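Local structure of glycerol-3-phosphate dehydrogenase [NAD(P)+] (Coxiella burnetii, 3K96) at residues K134-G139 / V209-S214; P108-H113 / A304-Y309; V158-S163 / G263-G268; K216-I221 / Y309-V314. The protein probably catalyses the NAD(P)H-dependent reduction of dihydroxyacetone phosphate to sn-glycerol 3-phosphate, a building block for phospholipids. One frame throughout, in Å; residues are numbered along the deposited sequence. Where two conformers were deposited one is given.

Contact 1 of 4, residues K134-G139 / V209-S214; sequences KGLAKG and VELCGS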
# COMPACT_ATOMS: atom_id res chain seq x y z
N LYS A 134 16.89 8.46 6.18
CA LYS A 134 15.96 7.47 6.77
C LYS A 134 16.79 6.27 7.23
O LYS A 134 17.62 5.77 6.50
CB LYS A 134 14.93 7.00 5.74
CG LYS A 134 14.09 8.13 5.14
CD LYS A 134 13.16 7.64 4.02
CE LYS A 134 12.43 8.79 3.37
NZ LYS A 134 11.60 8.41 2.22
N GLY A 135 16.56 5.83 8.45
CA GLY A 135 17.29 4.72 9.02
C GLY A 135 17.98 5.11 10.32
O GLY A 135 18.25 6.28 10.57
N LEU A 136 18.29 4.12 11.13
CA LEU A 136 18.98 4.36 12.37
C LEU A 136 20.46 4.60 12.10
O LEU A 136 21.01 4.11 11.11
CB LEU A 136 18.82 3.16 13.29
CG LEU A 136 17.40 2.87 13.74
CD1 LEU A 136 17.36 1.55 14.56
CD2 LEU A 136 16.84 4.06 14.54
N ALA A 137 21.12 5.38 12.95
CA ALA A 137 22.54 5.63 12.78
C ALA A 137 23.35 4.59 13.54
O ALA A 137 22.80 3.75 14.26
CB ALA A 137 22.92 7.06 13.29
N LYS A 138 24.66 4.65 13.36
CA LYS A 138 25.61 3.76 14.03
C LYS A 138 25.24 3.59 15.51
O LYS A 138 25.02 4.56 16.21
CB LYS A 138 27.01 4.36 13.90
CG LYS A 138 28.15 3.54 14.52
CD LYS A 138 29.52 4.21 14.22
CE LYS A 138 30.68 3.43 14.83
NZ LYS A 138 30.69 2.00 14.37
N GLY A 139 25.16 2.34 15.96
CA GLY A 139 24.78 2.04 17.34
C GLY A 139 23.26 1.93 17.53
O GLY A 139 22.76 1.96 18.66
N VAL A 209 7.73 9.20 12.71
CA VAL A 209 8.18 9.41 11.35
C VAL A 209 9.55 8.76 11.14
O VAL A 209 9.79 8.08 10.13
CB VAL A 209 8.20 10.95 10.98
CG1 VAL A 209 8.93 11.18 9.67
CG2 VAL A 209 6.77 11.49 10.90
N GLU A 210 10.46 8.96 12.08
CA GLU A 210 11.78 8.38 11.98
C GLU A 210 11.75 6.87 11.97
O GLU A 210 12.39 6.24 11.17
CB GLU A 210 12.64 8.79 13.18
CG GLU A 210 13.16 10.22 13.12
CD GLU A 210 13.95 10.56 14.39
OE1 GLU A 210 15.18 10.55 14.33
OE2 GLU A 210 13.33 10.76 15.45
N LEU A 211 11.03 6.29 12.90
CA LEU A 211 10.99 4.85 13.00
C LEU A 211 10.32 4.19 11.78
O LEU A 211 10.77 3.14 11.33
CB LEU A 211 10.35 4.44 14.33
CG LEU A 211 11.27 4.75 15.52
CD1 LEU A 211 10.51 4.52 16.81
CD2 LEU A 211 12.57 3.89 15.48
N CYS A 212 9.29 4.82 11.24
CA CYS A 212 8.64 4.30 10.03
C CYS A 212 9.65 4.27 8.91
O CYS A 212 9.76 3.28 8.18
CB CYS A 212 7.45 5.18 9.61
SG CYS A 212 6.00 4.91 10.57
N GLY A 213 10.38 5.37 8.77
CA GLY A 213 11.39 5.46 7.74
C GLY A 213 12.54 4.50 7.94
O GLY A 213 13.20 4.11 7.00
N SER A 214 12.80 4.09 9.17
CA SER A 214 13.95 3.22 9.40
C SER A 214 13.62 1.74 9.13
O SER A 214 14.50 0.90 9.14
CB SER A 214 14.46 3.39 10.84
OG SER A 214 13.57 2.78 11.77
O HOH W 1 14.86 7.46 10.38
O HOH W 2 17.18 1.68 10.26
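Gly135 lies directly against Ser214 where the loop after strand 128-131 of the Rossmann-type nucleotide-binding domain meets the long helix 206-228 of the C-terminal domain. This is the tight part: Gly135 CA comes 3.6 Å from Ser214 CB, and the CB of Lys134 rests 3.6 Å from the carbonyl oxygen of Gly213. Glycine suits position 135 because its positive-phi backbone would press a side chain against the preceding carbonyl. The carbonyl of Gly213 faces the aliphatic root of Lys134. The extended chain of that lysine then leads away from helix 206-228, and NZ forms a salt bridge with Asp269, in keeping with its predicted place in the substrate and NADPH sites.

Elsewhere the fit is looser, and no direct hydrogen bond joins the segments. Leu136 CD2 and Leu211 CD2 are 4.4 Å apart, a light apolar touch, while two waters bridge backbone to backbone. One accepts from Gly135 N (3.0 Å) and donates to Glu210 O; the other accepts from Leu136 N (2.8 Å) and donates to Ser214 O. A chi1 of 73° folds the Ser214 hydroxyl back onto its own helix, OG donating to Leu211 O over 2.9 Å.

Contact 2 of 4, residues P108-H113 / A304-Y309; sequences PSFAFH and AIEGLY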
# COMPACT_ATOMS: atom_id res chain seq x y z
N PRO A 108 23.30 8.91 3.37
CA PRO A 108 22.77 7.64 3.81
C PRO A 108 22.85 7.47 5.34
O PRO A 108 23.70 8.09 5.99
CB PRO A 108 23.67 6.62 3.11
CG PRO A 108 24.16 7.32 1.91
CD PRO A 108 24.37 8.75 2.38
N SER A 109 22.00 6.61 5.90
CA SER A 109 21.99 6.40 7.33
C SER A 109 23.35 5.92 7.88
O SER A 109 23.74 6.29 9.00
CB SER A 109 20.86 5.44 7.72
OG SER A 109 20.95 4.22 7.01
N PHE A 110 24.08 5.15 7.08
CA PHE A 110 25.38 4.66 7.51
C PHE A 110 26.44 5.74 7.50
O PHE A 110 27.53 5.50 7.97
CB PHE A 110 25.84 3.43 6.69
CG PHE A 110 25.80 3.62 5.18
CD1 PHE A 110 26.81 4.32 4.51
CD2 PHE A 110 24.77 3.06 4.42
CE1 PHE A 110 26.78 4.47 3.11
CE2 PHE A 110 24.74 3.20 3.04
CZ PHE A 110 25.74 3.93 2.38
N ALA A 111 26.15 6.93 6.96
CA ALA A 111 27.11 8.04 6.99
C ALA A 111 26.66 9.19 7.91
O ALA A 111 27.39 10.17 8.10
CB ALA A 111 27.35 8.56 5.59
N PHE A 112 25.48 9.08 8.49
CA PHE A 112 24.92 10.15 9.31
C PHE A 112 25.83 10.48 10.48
O PHE A 112 26.19 11.66 10.70
CB PHE A 112 23.52 9.76 9.79
CG PHE A 112 22.70 10.91 10.29
CD1 PHE A 112 21.95 11.67 9.41
CD2 PHE A 112 22.65 11.21 11.65
CE1 PHE A 112 21.17 12.72 9.84
CE2 PHE A 112 21.88 12.26 12.09
CZ PHE A 112 21.13 13.02 11.19
N HIS A 113 26.21 9.46 11.25
CA HIS A 113 27.10 9.67 12.38
C HIS A 113 28.35 10.47 11.98
O HIS A 113 28.69 11.47 12.62
CB HIS A 113 27.53 8.33 12.97
CG HIS A 113 28.56 8.45 14.05
ND1 HIS A 113 29.91 8.32 13.81
CD2 HIS A 113 28.43 8.69 15.38
CE1 HIS A 113 30.57 8.47 14.95
NE2 HIS A 113 29.70 8.70 15.91
N ALA A 304 26.14 1.76 -3.17
CA ALA A 304 25.73 1.26 -1.87
C ALA A 304 24.24 1.40 -1.65
O ALA A 304 23.64 2.40 -2.06
CB ALA A 304 26.46 2.04 -0.78
N ILE A 305 23.63 0.40 -1.02
CA ILE A 305 22.22 0.49 -0.67
C ILE A 305 22.13 0.55 0.85
O ILE A 305 23.08 0.23 1.54
CB ILE A 305 21.33 -0.64 -1.26
CG1 ILE A 305 21.70 -2.01 -0.70
CG2 ILE A 305 21.37 -0.63 -2.78
CD1 ILE A 305 20.70 -3.09 -1.14
N GLU A 306 21.00 0.98 1.36
CA GLU A 306 20.87 1.13 2.80
C GLU A 306 20.14 0.04 3.51
O GLU A 306 20.28 -0.10 4.71
CB GLU A 306 20.15 2.42 3.12
CG GLU A 306 20.99 3.63 3.17
CD GLU A 306 20.12 4.85 3.24
OE1 GLU A 306 19.41 5.08 2.23
OE2 GLU A 306 20.13 5.57 4.26
N GLY A 307 19.37 -0.76 2.78
CA GLY A 307 18.53 -1.78 3.39
C GLY A 307 19.23 -2.78 4.28
O GLY A 307 18.67 -3.18 5.31
N LEU A 308 20.41 -3.24 3.89
CA LEU A 308 21.14 -4.22 4.72
C LEU A 308 21.55 -3.55 6.05
O LEU A 308 21.35 -4.11 7.12
CB LEU A 308 22.36 -4.81 4.02
CG LEU A 308 22.13 -5.68 2.79
CD1 LEU A 308 21.68 -4.81 1.63
CD2 LEU A 308 23.41 -6.39 2.42
N TYR A 309 22.12 -2.36 5.95
CA TYR A 309 22.49 -1.59 7.14
C TYR A 309 21.25 -1.33 7.98
O TYR A 309 21.29 -1.54 9.19
CB TYR A 309 23.14 -0.28 6.71
CG TYR A 309 23.73 0.52 7.83
CD1 TYR A 309 24.97 0.19 8.37
CD2 TYR A 309 23.09 1.67 8.29
CE1 TYR A 309 25.54 0.97 9.40
CE2 TYR A 309 23.65 2.44 9.30
CZ TYR A 309 24.86 2.09 9.85
OH TYR A 309 25.39 2.88 10.85
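Phe110 turns the edge of its ring toward the face of Tyr309 in a T-shaped pair, centroids 5.8 Å apart and planes at 81°. The same tyrosine face receives the Phe110 methylene in a CH-pi contact: CB sits 3.4 Å from the ring centroid of Tyr309, almost on the normal. At the tyrosine's edge, near its plane, lies Ser109 OG, 3.6 Å from Tyr309 CD2. One face of the Phe110 ring takes Pro108 CB, offset toward the rim, while Ala304 CB, Ile305 O and Glu306 CG come up to that ring obliquely. With chi1 at 52°, Phe110 holds its ring between backbone N and carbonyl carbon, which brings CZ within 3.8 Å of Ala304 CB.

The seam joins the start of helix 109-119, in the Rossmann-type domain, to the turn leading into helix 307-320 of the C-terminal domain. Here Glu306, predicted to bind NADPH, accepts from the backbone amide of Ser109: Ser109 N to Glu306 OE2 is 2.7 Å and nearly straight. The N-H arrives on the anti side of the carboxylate, somewhat out of its plane. Serine suits this corner because its short polar side chain fits between Glu306 and the tyrosine edge, with Ser109 OG 3.2 Å from Glu306 OE2.

Contact 3 of 4, residues V158-S163 / G263-G268; sequences VISGPS and GLAGLG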
# COMPACT_ATOMS: atom_id res chain seq x y z
N VAL A 158 12.39 16.44 10.59
CA VAL A 158 12.55 15.33 9.67
C VAL A 158 11.52 15.47 8.57
O VAL A 158 10.36 15.79 8.82
CB VAL A 158 12.40 13.95 10.35
CG1 VAL A 158 11.09 13.86 11.09
CG2 VAL A 158 12.54 12.79 9.33
N ILE A 159 11.95 15.27 7.33
CA ILE A 159 11.06 15.32 6.19
C ILE A 159 11.08 13.90 5.60
O ILE A 159 12.15 13.35 5.32
CB ILE A 159 11.51 16.37 5.17
CG1 ILE A 159 10.43 16.57 4.11
CG2 ILE A 159 12.86 15.98 4.56
CD1 ILE A 159 10.75 17.68 3.12
N SER A 160 9.90 13.31 5.45
CA SER A 160 9.77 11.94 5.02
C SER A 160 8.44 11.64 4.38
O SER A 160 7.41 12.06 4.87
CB SER A 160 9.92 11.04 6.23
OG SER A 160 10.24 9.72 5.86
N GLY A 161 8.48 10.92 3.27
CA GLY A 161 7.26 10.52 2.56
C GLY A 161 7.58 9.78 1.28
O GLY A 161 8.75 9.52 0.98
N PRO A 162 6.52 9.40 0.51
CA PRO A 162 6.76 8.73 -0.76
C PRO A 162 7.32 9.76 -1.73
O PRO A 162 6.59 10.60 -2.25
CB PRO A 162 5.36 8.26 -1.20
CG PRO A 162 4.41 9.16 -0.48
CD PRO A 162 5.10 9.63 0.77
N SER A 163 8.60 9.68 -2.00
CA SER A 163 9.21 10.71 -2.82
C SER A 163 10.38 10.27 -3.66
O SER A 163 11.52 10.59 -3.30
CB SER A 163 9.68 11.81 -1.88
OG SER A 163 10.55 11.26 -0.91
N GLY A 263 -0.08 7.27 7.64
CA GLY A 263 0.16 8.49 6.84
C GLY A 263 1.24 8.34 5.79
O GLY A 263 1.68 7.23 5.48
N LEU A 264 1.69 9.48 5.26
CA LEU A 264 2.71 9.52 4.22
C LEU A 264 4.02 8.88 4.59
O LEU A 264 4.62 8.19 3.76
CB LEU A 264 2.95 10.98 3.80
CG LEU A 264 1.80 11.69 3.11
CD1 LEU A 264 1.95 13.24 3.14
CD2 LEU A 264 1.65 11.15 1.65
N ALA A 265 4.47 9.08 5.84
CA ALA A 265 5.77 8.57 6.31
C ALA A 265 5.73 7.06 6.61
O ALA A 265 6.76 6.38 6.58
CB ALA A 265 6.24 9.36 7.53
N GLY A 266 4.54 6.53 6.85
CA GLY A 266 4.39 5.09 7.12
C GLY A 266 3.90 4.46 5.83
O GLY A 266 4.68 4.21 4.90
N LEU A 267 2.59 4.25 5.77
CA LEU A 267 1.92 3.64 4.61
C LEU A 267 2.32 4.19 3.25
O LEU A 267 2.60 3.42 2.33
CB LEU A 267 0.40 3.80 4.77
CG LEU A 267 -0.45 3.47 3.55
CD1 LEU A 267 -0.30 2.00 3.19
CD2 LEU A 267 -1.89 3.83 3.81
N GLY A 268 2.37 5.51 3.10
CA GLY A 268 2.70 6.10 1.81
C GLY A 268 4.02 5.65 1.26
O GLY A 268 4.09 5.08 0.17
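Pro162 turns its ring toward the first turn of helix 264-275 and meets Leu264 at about a right angle, its CD 3.9 Å from Leu264 CD2. Here the loop after strand 156-160 of the Rossmann-type domain meets the helical C-terminal domain. Leu264 keeps CG anti to its own carbonyl carbon (chi1 -66°), with chi2 near trans, a conformation that lays CD2 across CD and CG of the proline. Pro162 CD also lies 3.4 Å from the Leu264 carbonyl oxygen. Around the ring, CB faces the backbone of Gly268, 3.7 Å from Gly268 O; a residue without a side chain lets the proline come in close there. The helix turn is itself unusual, a pi-type turn in which Gly268 N bonds to Gly263 O at 3.0 Å.

Before the proline, Gly161 is almost fully extended, its CA 3.7 Å from Leu264 O; glycine suits it because a side chain would run into Pro162 CD. Ser160 and Ala265 meet through their CB atoms at 4.2 Å, a spacing that small residues allow. The Ser160 hydroxyl, anti to the backbone N (chi1 -161°), lies beside the chain of Lys134. Gly161 and Ser163 are predicted to bind sn-glycerol 3-phosphate.

Strand 156-160 runs between strands 128-131 and 174-180; Val209 of helix 206-228 touches both Ser160 and Ala265, while Pro162 and Leu264 also pack on Ala237 and Thr241 of the second subunit.

Contact 4 of 4, residues K216-I221 / Y309-V314; sequences KNILAI and YNTDQV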
# COMPACT_ATOMS: atom_id res chain seq x y z
N LYS A 216 11.03 0.83 6.47
CA LYS A 216 10.46 0.60 5.14
C LYS A 216 11.37 -0.11 4.14
O LYS A 216 10.88 -0.91 3.35
CB LYS A 216 9.97 1.88 4.51
CG LYS A 216 11.08 2.87 4.25
CD LYS A 216 10.91 3.44 2.91
CE LYS A 216 12.10 4.29 2.53
NZ LYS A 216 12.13 4.33 1.03
N ASN A 217 12.68 0.17 4.16
CA ASN A 217 13.60 -0.47 3.22
C ASN A 217 13.86 -1.93 3.53
O ASN A 217 14.21 -2.69 2.64
CB ASN A 217 14.92 0.26 3.14
CG ASN A 217 14.81 1.58 2.42
OD1 ASN A 217 13.95 1.77 1.55
ND2 ASN A 217 15.71 2.48 2.74
N ILE A 218 13.72 -2.29 4.79
CA ILE A 218 13.83 -3.67 5.22
C ILE A 218 12.64 -4.42 4.61
O ILE A 218 12.77 -5.53 4.06
CB ILE A 218 13.71 -3.77 6.76
CG1 ILE A 218 14.83 -2.96 7.47
CG2 ILE A 218 13.74 -5.24 7.18
CD1 ILE A 218 14.63 -2.84 9.01
N LEU A 219 11.46 -3.81 4.68
CA LEU A 219 10.25 -4.42 4.11
C LEU A 219 10.34 -4.48 2.58
O LEU A 219 9.83 -5.41 1.97
CB LEU A 219 8.99 -3.71 4.60
CG LEU A 219 8.90 -3.68 6.14
CD1 LEU A 219 7.64 -2.94 6.63
CD2 LEU A 219 8.94 -5.09 6.71
N ALA A 220 11.00 -3.49 1.99
CA ALA A 220 11.21 -3.47 0.54
C ALA A 220 12.06 -4.67 0.12
O ALA A 220 11.82 -5.27 -0.91
CB ALA A 220 11.88 -2.15 0.12
N ILE A 221 13.06 -5.01 0.94
CA ILE A 221 13.88 -6.17 0.64
C ILE A 221 13.02 -7.42 0.75
O ILE A 221 13.04 -8.26 -0.15
CB ILE A 221 15.10 -6.28 1.54
CG1 ILE A 221 16.06 -5.11 1.29
CG2 ILE A 221 15.83 -7.61 1.28
CD1 ILE A 221 17.30 -5.17 2.21
N TYR A 309 22.12 -2.36 5.95
CA TYR A 309 22.49 -1.59 7.14
C TYR A 309 21.25 -1.33 7.98
O TYR A 309 21.29 -1.54 9.19
CB TYR A 309 23.14 -0.28 6.71
CG TYR A 309 23.73 0.52 7.83
CD1 TYR A 309 24.97 0.19 8.37
CD2 TYR A 309 23.09 1.67 8.29
CE1 TYR A 309 25.54 0.97 9.40
CE2 TYR A 309 23.65 2.44 9.30
CZ TYR A 309 24.86 2.09 9.85
OH TYR A 309 25.39 2.88 10.85
N ASN A 310 20.16 -0.88 7.38
CA ASN A 310 18.93 -0.65 8.13
C ASN A 310 18.51 -1.93 8.87
O ASN A 310 18.09 -1.86 10.01
CB ASN A 310 17.72 -0.29 7.25
CG ASN A 310 17.83 1.06 6.54
OD1 ASN A 310 17.06 1.30 5.59
ND2 ASN A 310 18.73 1.95 6.97
N THR A 311 18.56 -3.08 8.19
CA THR A 311 18.14 -4.35 8.77
C THR A 311 18.97 -4.64 10.01
O THR A 311 18.45 -4.97 11.08
CB THR A 311 18.28 -5.54 7.78
OG1 THR A 311 17.51 -5.30 6.61
CG2 THR A 311 17.80 -6.85 8.40
N ASP A 312 20.28 -4.48 9.87
CA ASP A 312 21.17 -4.76 10.99
C ASP A 312 20.93 -3.85 12.17
O ASP A 312 20.92 -4.31 13.31
CB ASP A 312 22.63 -4.68 10.53
CG ASP A 312 22.99 -5.78 9.55
OD1 ASP A 312 22.21 -6.77 9.47
OD2 ASP A 312 24.03 -5.65 8.85
N GLN A 313 20.70 -2.56 11.91
CA GLN A 313 20.51 -1.60 13.03
C GLN A 313 19.19 -1.82 13.74
O GLN A 313 19.12 -1.81 14.97
CB GLN A 313 20.62 -0.15 12.56
CG GLN A 313 21.96 0.22 11.96
CD GLN A 313 23.10 0.09 12.95
OE1 GLN A 313 23.00 0.49 14.11
NE2 GLN A 313 24.19 -0.48 12.50
N VAL A 314 18.13 -2.04 12.97
CA VAL A 314 16.82 -2.25 13.54
C VAL A 314 16.76 -3.58 14.26
O VAL A 314 16.16 -3.67 15.34
CB VAL A 314 15.70 -2.12 12.48
CG1 VAL A 314 14.37 -2.56 13.04
CG2 VAL A 314 15.63 -0.68 11.99
O HOH W 3 14.29 1.76 5.96
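Ile218 lays its longer branch over helix 307-320, overlapping Asn310, Thr311 and Val314 in turn. The contact belongs to the helical C-terminal domain: helices 206-228 and 307-320 cross here, their local axes 8.8 Å apart at closest approach and 117° apart in direction. CG1 of Ile218 stands anti to the carbonyl carbon (chi1 -60°), and the chain beyond is extended, which carries CD1 across to a point 3.7 Å from Val314 CB. Nearer the root, Ile218 CG1 lies 3.7 Å from Thr311 OG1. A branched isoleucine suits the place: it fills the space between the helices, CD1 reaching Val314 while both gamma carbons pack against Thr311. The Thr311 hydroxyl is turned to its own helix, where it is hydrogen-bonded to Gly307 O, and so can share a mostly apolar interface.

At one side of this packing the contact becomes polar. The amides of Asn217 and Asn310 lie nearly coplanar, and Asn217 ND2 gives a weak, fairly straight bond to Asn310 OD1, 3.4 Å long at 152°. The other end of the Asn217 amide faces Lys216, the predicted proton acceptor, whose NZ donates weakly to Asn217 OD1 at 3.2 Å and is also hydrogen-bonded to Thr273. Asn217 thus connects the interhelical contact to the predicted active site, and it also touches Asn281 of the predicted substrate site. Helix 206-228 is kinked here, the amides of Asn217 and Ile218 lacking bonds to the preceding turn. A water accepts from Asn217 N at 2.9 Å and donates to Asn310 OD1 at 2.8 Å.

How the contacts relate
From the N terminus, contact 2 opens at 108-113, contact 1 at 134-139 and contact 3 at 158-163, all in the nucleotide-binding domain. Helix 206-228 then closes contact 1 and, farther along, opens contact 4. Contact 3 closes next at 263-268, crossing both contact 1 and contact 4, which are themselves in series. Last, contact 2 closes at 304-309, enclosing contacts 1 and 3, and contact 4 at 309-314, crossing contact 2 and sharing Tyr309 with it. Contacts 1, 2 and 3 join the two domains; contact 4 ties two helices within the second. Contacts 2 and 3 do not touch, but contact 1 touches both of them.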